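Local coordinates for protein glycoside hydrolase, family 11\:clostridium cellulosome enzyme, dockerin type i\:polysaccharide (Clostridium thermocellum, PDB 2C71) that removes acetyl groups from xylan of the plant cell wall, acting as a metal-dependent family 4 carbohydrate esterase, at residues K5-T10 against T150-H155; K33-V38 against G58-N63. All coordinates share one frame; numbering follows the deposited sequence. Where two conformers were deposited one is given.

Contact 1 of 2, residues K5-T10 against T150-H155; sequences KLVALT and TIILLH
T10 meets I152 through both its side chain and its backbone. T10 CB lies 3.5 Å from I152 O. From there the side chain splits. OG1 sits between the backbone N and the carbonyl carbon (chi1 75°), which turns it onto I152 O, and T10 OG1 donates a hydrogen bond to I152 O at 2.7 Å. It also bonds to R102. The methyl T10 CG2, the other branch, meets the methyl I151 CG2 at 3.9 Å. I152 O is gripped twice, because T10 N also bonds to it at 2.9 Å. The backbone bond is bent (137° at the hydrogen), while OG1 comes in tilted from the carbonyl plane. The two strands run parallel. Further bonds join A8 N to T150 O, I152 N to A8 O (2.8 Å) and L154 N to T10 O. A8, T10, I151 and L153 share one face of the sheet, and A8 and I151 rest there on L185 of helix 185-192. L9 and I152 lie on the other face. The contact is a buried parallel strand pair of the NodB barrel. Its chemistry implies that the threonine hydroxyl is satisfied inside the barrel, by a main-chain carbonyl and an arginine.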
# COMPACT_ATOMS: atom_id res chain seq x y z
N LYS A 5 2.24 12.18 -16.19
CA LYS A 5 2.20 10.73 -15.94
C LYS A 5 2.33 10.47 -14.46
O LYS A 5 3.22 10.98 -13.82
CB LYS A 5 3.35 9.99 -16.62
CG LYS A 5 3.26 9.88 -18.11
CD LYS A 5 4.23 8.86 -18.64
CE LYS A 5 5.63 9.29 -18.34
NZ LYS A 5 6.47 9.37 -19.55
N LEU A 6 1.39 9.69 -13.93
CA LEU A 6 1.28 9.50 -12.47
C LEU A 6 1.45 8.05 -12.10
O LEU A 6 0.96 7.18 -12.79
CB LEU A 6 -0.06 9.97 -11.96
CG LEU A 6 -0.43 11.42 -12.24
CD1 LEU A 6 -1.81 11.77 -11.69
CD2 LEU A 6 0.63 12.39 -11.73
N VAL A 7 2.15 7.75 -11.00
CA VAL A 7 2.12 6.39 -10.40
C VAL A 7 1.92 6.54 -8.92
O VAL A 7 2.23 7.57 -8.31
CB VAL A 7 3.41 5.57 -10.66
CG1 VAL A 7 3.43 5.00 -12.12
CG2 VAL A 7 4.67 6.45 -10.33
N ALA A 8 1.46 5.44 -8.32
CA ALA A 8 1.27 5.35 -6.89
C ALA A 8 2.14 4.22 -6.32
O ALA A 8 1.88 3.06 -6.56
CB ALA A 8 -0.17 5.11 -6.57
N LEU A 9 3.09 4.61 -5.52
CA LEU A 9 3.96 3.70 -4.88
C LEU A 9 3.26 3.26 -3.57
O LEU A 9 2.88 4.13 -2.76
CB LEU A 9 5.26 4.47 -4.68
CG LEU A 9 6.41 3.71 -4.04
CD1 LEU A 9 6.88 2.56 -4.90
CD2 LEU A 9 7.54 4.71 -3.72
N THR A 10 3.04 1.94 -3.35
CA THR A 10 2.30 1.45 -2.21
C THR A 10 3.07 0.31 -1.54
O THR A 10 3.84 -0.40 -2.20
CB THR A 10 0.87 0.99 -2.59
OG1 THR A 10 0.91 -0.25 -3.26
CG2 THR A 10 0.12 2.04 -3.43
N THR A 150 -0.31 3.43 -13.10
CA THR A 150 -0.05 2.18 -12.39
C THR A 150 -0.03 2.40 -10.87
O THR A 150 0.59 3.34 -10.36
CB THR A 150 1.30 1.62 -12.82
OG1 THR A 150 1.27 1.31 -14.22
CG2 THR A 150 1.78 0.42 -12.03
N ILE A 151 -0.61 1.42 -10.16
CA ILE A 151 -0.44 1.24 -8.72
C ILE A 151 0.68 0.20 -8.55
O ILE A 151 0.56 -0.90 -9.09
CB ILE A 151 -1.73 0.81 -8.07
CG1 ILE A 151 -2.84 1.87 -8.23
CG2 ILE A 151 -1.50 0.44 -6.60
CD1 ILE A 151 -4.25 1.39 -7.80
N ILE A 152 1.75 0.56 -7.87
CA ILE A 152 2.91 -0.32 -7.66
C ILE A 152 2.77 -0.96 -6.29
O ILE A 152 2.66 -0.25 -5.28
CB ILE A 152 4.22 0.49 -7.68
CG1 ILE A 152 4.40 1.29 -8.99
CG2 ILE A 152 5.40 -0.44 -7.43
CD1 ILE A 152 5.44 2.34 -8.90
N LEU A 153 2.74 -2.29 -6.23
CA LEU A 153 2.60 -3.07 -5.00
C LEU A 153 4.00 -3.56 -4.58
O LEU A 153 4.58 -4.45 -5.22
CB LEU A 153 1.64 -4.21 -5.20
CG LEU A 153 1.23 -5.01 -3.95
CD1 LEU A 153 0.10 -5.96 -4.32
CD2 LEU A 153 2.35 -5.77 -3.26
N LEU A 154 4.55 -2.95 -3.53
CA LEU A 154 5.75 -3.38 -2.84
C LEU A 154 5.41 -3.71 -1.40
O LEU A 154 4.30 -3.50 -0.94
CB LEU A 154 6.85 -2.29 -2.93
CG LEU A 154 7.36 -2.02 -4.33
CD1 LEU A 154 8.26 -0.77 -4.33
CD2 LEU A 154 8.15 -3.25 -4.88
N HIS A 155 6.40 -4.24 -0.67
CA HIS A 155 6.24 -4.53 0.76
C HIS A 155 7.25 -3.70 1.53
O HIS A 155 8.46 -3.74 1.23
CB HIS A 155 6.55 -6.02 1.04
CG HIS A 155 5.56 -6.94 0.39
ND1 HIS A 155 5.56 -7.23 -0.95
CD2 HIS A 155 4.49 -7.58 0.92
CE1 HIS A 155 4.54 -8.02 -1.23
NE2 HIS A 155 3.86 -8.25 -0.11

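Contact 2 of 2, residues K33-V38 against G58-N63; sequences KATFMV and GHEIGN
F36 O is held by two groups of the neighbouring strand. G62 N donates a hydrogen bond to F36 O at 2.8 Å, tilted from the carbonyl plane. I61 CA lies 3.3 Å from F36 O and adds a weaker CA-H contact. E60 O is held in the same way, by F36 N and the CA-H of T35. E60 N to A34 O and V38 N to G62 O continue this parallel pairing. Just before the strands, A34 N donates to H59 ND1 (2.9 Å). A34 N is an amide donor, so ND1 accepts, and A34 N lies near the imidazole plane, as fits a bond to ND1. The same ring receives F36. F36 CE1 lies 4.0 Å from H59 CG, over one face of the imidazole and toward its rim. The planes stand at 76°, a T-shaped stack with the edge of F36 toward the face of H59. L24 of helix 17-30 touches both side chains. On the opposite face of the sheet, M37 bends at chi2 (-56°) and chi3, which curls M37 SD over G62 CA at 3.7 Å, where no side chain intervenes. CE reaches on to N63 N. T35 and E60 lie side by side there. T35 OG1 bonds to L185 N and E60 OE2 to T186 OG1, so their polar groups tie the sheet to the start of helix 185-192. Back on the face of F36, V38 CG2 and I61 CG2 meet at 3.7 Å, between helices 45-56 and 76-94. At the start, the aliphatic part of K33 passes over G58 O. G58 is the C-prime residue of the Schellman motif ending helix 45-56. The pair thus closes a beta-alpha-beta unit. Its chemistry is consistent with a neutral H59 whose proton sits on NE2.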
# COMPACT_ATOMS: atom_id res chain seq x y z
N LYS A 33 5.74 11.05 -1.89
CA LYS A 33 4.58 10.55 -1.12
C LYS A 33 4.20 9.17 -1.58
O LYS A 33 4.29 8.87 -2.76
CB LYS A 33 3.37 11.50 -1.30
CG LYS A 33 3.67 12.94 -0.73
CD LYS A 33 2.52 13.88 -0.88
CE LYS A 33 2.94 15.33 -0.40
NZ LYS A 33 4.19 15.93 -1.06
N ALA A 34 3.70 8.36 -0.65
CA ALA A 34 3.32 6.96 -0.93
C ALA A 34 2.12 6.61 -0.07
O ALA A 34 1.61 7.41 0.71
CB ALA A 34 4.49 6.04 -0.70
N THR A 35 1.68 5.36 -0.21
CA THR A 35 0.56 4.81 0.54
C THR A 35 0.99 3.51 1.22
O THR A 35 1.62 2.67 0.58
CB THR A 35 -0.66 4.55 -0.35
OG1 THR A 35 -0.96 5.74 -1.10
CG2 THR A 35 -1.88 4.13 0.43
N PHE A 36 0.67 3.37 2.49
CA PHE A 36 1.00 2.18 3.30
C PHE A 36 -0.29 1.44 3.62
O PHE A 36 -1.19 2.02 4.23
CB PHE A 36 1.72 2.59 4.59
CG PHE A 36 3.07 3.17 4.33
CD1 PHE A 36 3.24 4.52 4.00
CD2 PHE A 36 4.20 2.35 4.35
CE1 PHE A 36 4.50 4.99 3.69
CE2 PHE A 36 5.46 2.86 4.06
CZ PHE A 36 5.58 4.19 3.73
N MET A 37 -0.37 0.19 3.22
CA MET A 37 -1.52 -0.70 3.48
C MET A 37 -1.13 -1.53 4.70
O MET A 37 -0.29 -2.43 4.61
CB MET A 37 -1.85 -1.56 2.25
CG MET A 37 -2.00 -0.79 0.97
SD MET A 37 -3.21 0.55 0.93
CE MET A 37 -4.72 -0.43 0.81
N VAL A 38 -1.68 -1.14 5.84
CA VAL A 38 -1.20 -1.65 7.14
C VAL A 38 -2.08 -2.76 7.68
O VAL A 38 -3.27 -2.91 7.36
CB VAL A 38 -1.07 -0.51 8.17
CG1 VAL A 38 -0.09 0.55 7.68
CG2 VAL A 38 -2.39 0.09 8.55
N GLY A 58 2.84 13.35 4.62
CA GLY A 58 2.03 13.41 3.41
C GLY A 58 1.64 12.07 2.81
O GLY A 58 1.08 12.02 1.72
N HIS A 59 1.98 10.98 3.48
CA HIS A 59 1.61 9.66 3.00
C HIS A 59 0.18 9.35 3.38
O HIS A 59 -0.41 9.99 4.27
CB HIS A 59 2.56 8.60 3.58
CG HIS A 59 4.00 8.91 3.34
ND1 HIS A 59 4.48 9.07 2.08
CD2 HIS A 59 5.00 9.06 4.21
CE1 HIS A 59 5.76 9.34 2.21
NE2 HIS A 59 6.11 9.35 3.48
N GLU A 60 -0.39 8.35 2.74
CA GLU A 60 -1.74 7.85 3.01
C GLU A 60 -1.64 6.47 3.66
O GLU A 60 -0.70 5.71 3.38
CB GLU A 60 -2.51 7.82 1.71
CG GLU A 60 -3.92 7.30 1.83
CD GLU A 60 -4.78 7.50 0.61
OE1 GLU A 60 -4.24 7.83 -0.46
OE2 GLU A 60 -6.01 7.30 0.73
N ILE A 61 -2.63 6.13 4.48
CA ILE A 61 -2.72 4.81 5.09
C ILE A 61 -4.01 4.14 4.60
O ILE A 61 -5.10 4.72 4.68
CB ILE A 61 -2.72 4.92 6.65
CG1 ILE A 61 -1.44 5.61 7.13
CG2 ILE A 61 -2.90 3.54 7.25
CD1 ILE A 61 -1.43 5.85 8.63
N GLY A 62 -3.85 2.91 4.11
CA GLY A 62 -4.96 2.05 3.78
C GLY A 62 -4.97 0.79 4.63
O GLY A 62 -4.16 0.59 5.52
N ASN A 63 -5.98 -0.06 4.36
CA ASN A 63 -6.29 -1.22 5.20
C ASN A 63 -5.84 -2.51 4.51
O ASN A 63 -6.27 -2.77 3.38
CB ASN A 63 -7.81 -1.19 5.43
CG ASN A 63 -8.32 -2.15 6.45
OD1 ASN A 63 -7.95 -3.33 6.49
ND2 ASN A 63 -9.26 -1.69 7.29

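The chain starts in strand 6-12, the first strand of both the chain and contact 1. After helix 17-30 it enters strand 35-38, and helix 45-56 leads it to strand 60-63, where contact 2 closes a short loop. Contact 1 closes a far longer loop when the chain returns in strand 151-155. Contact 2 is therefore nested inside contact 1. The two meet through strand 6-12, which pairs with both 35-38 and 151-155. L9 O and T35 N, 3.1 Å apart, make a probable hydrogen bond. With the 6-12 and 35-38 pairing between them, the contacts line up four strands of one parallel sheet. Two magnesium ligands, D13 and H64, directly follow strands 6-12 and 60-63.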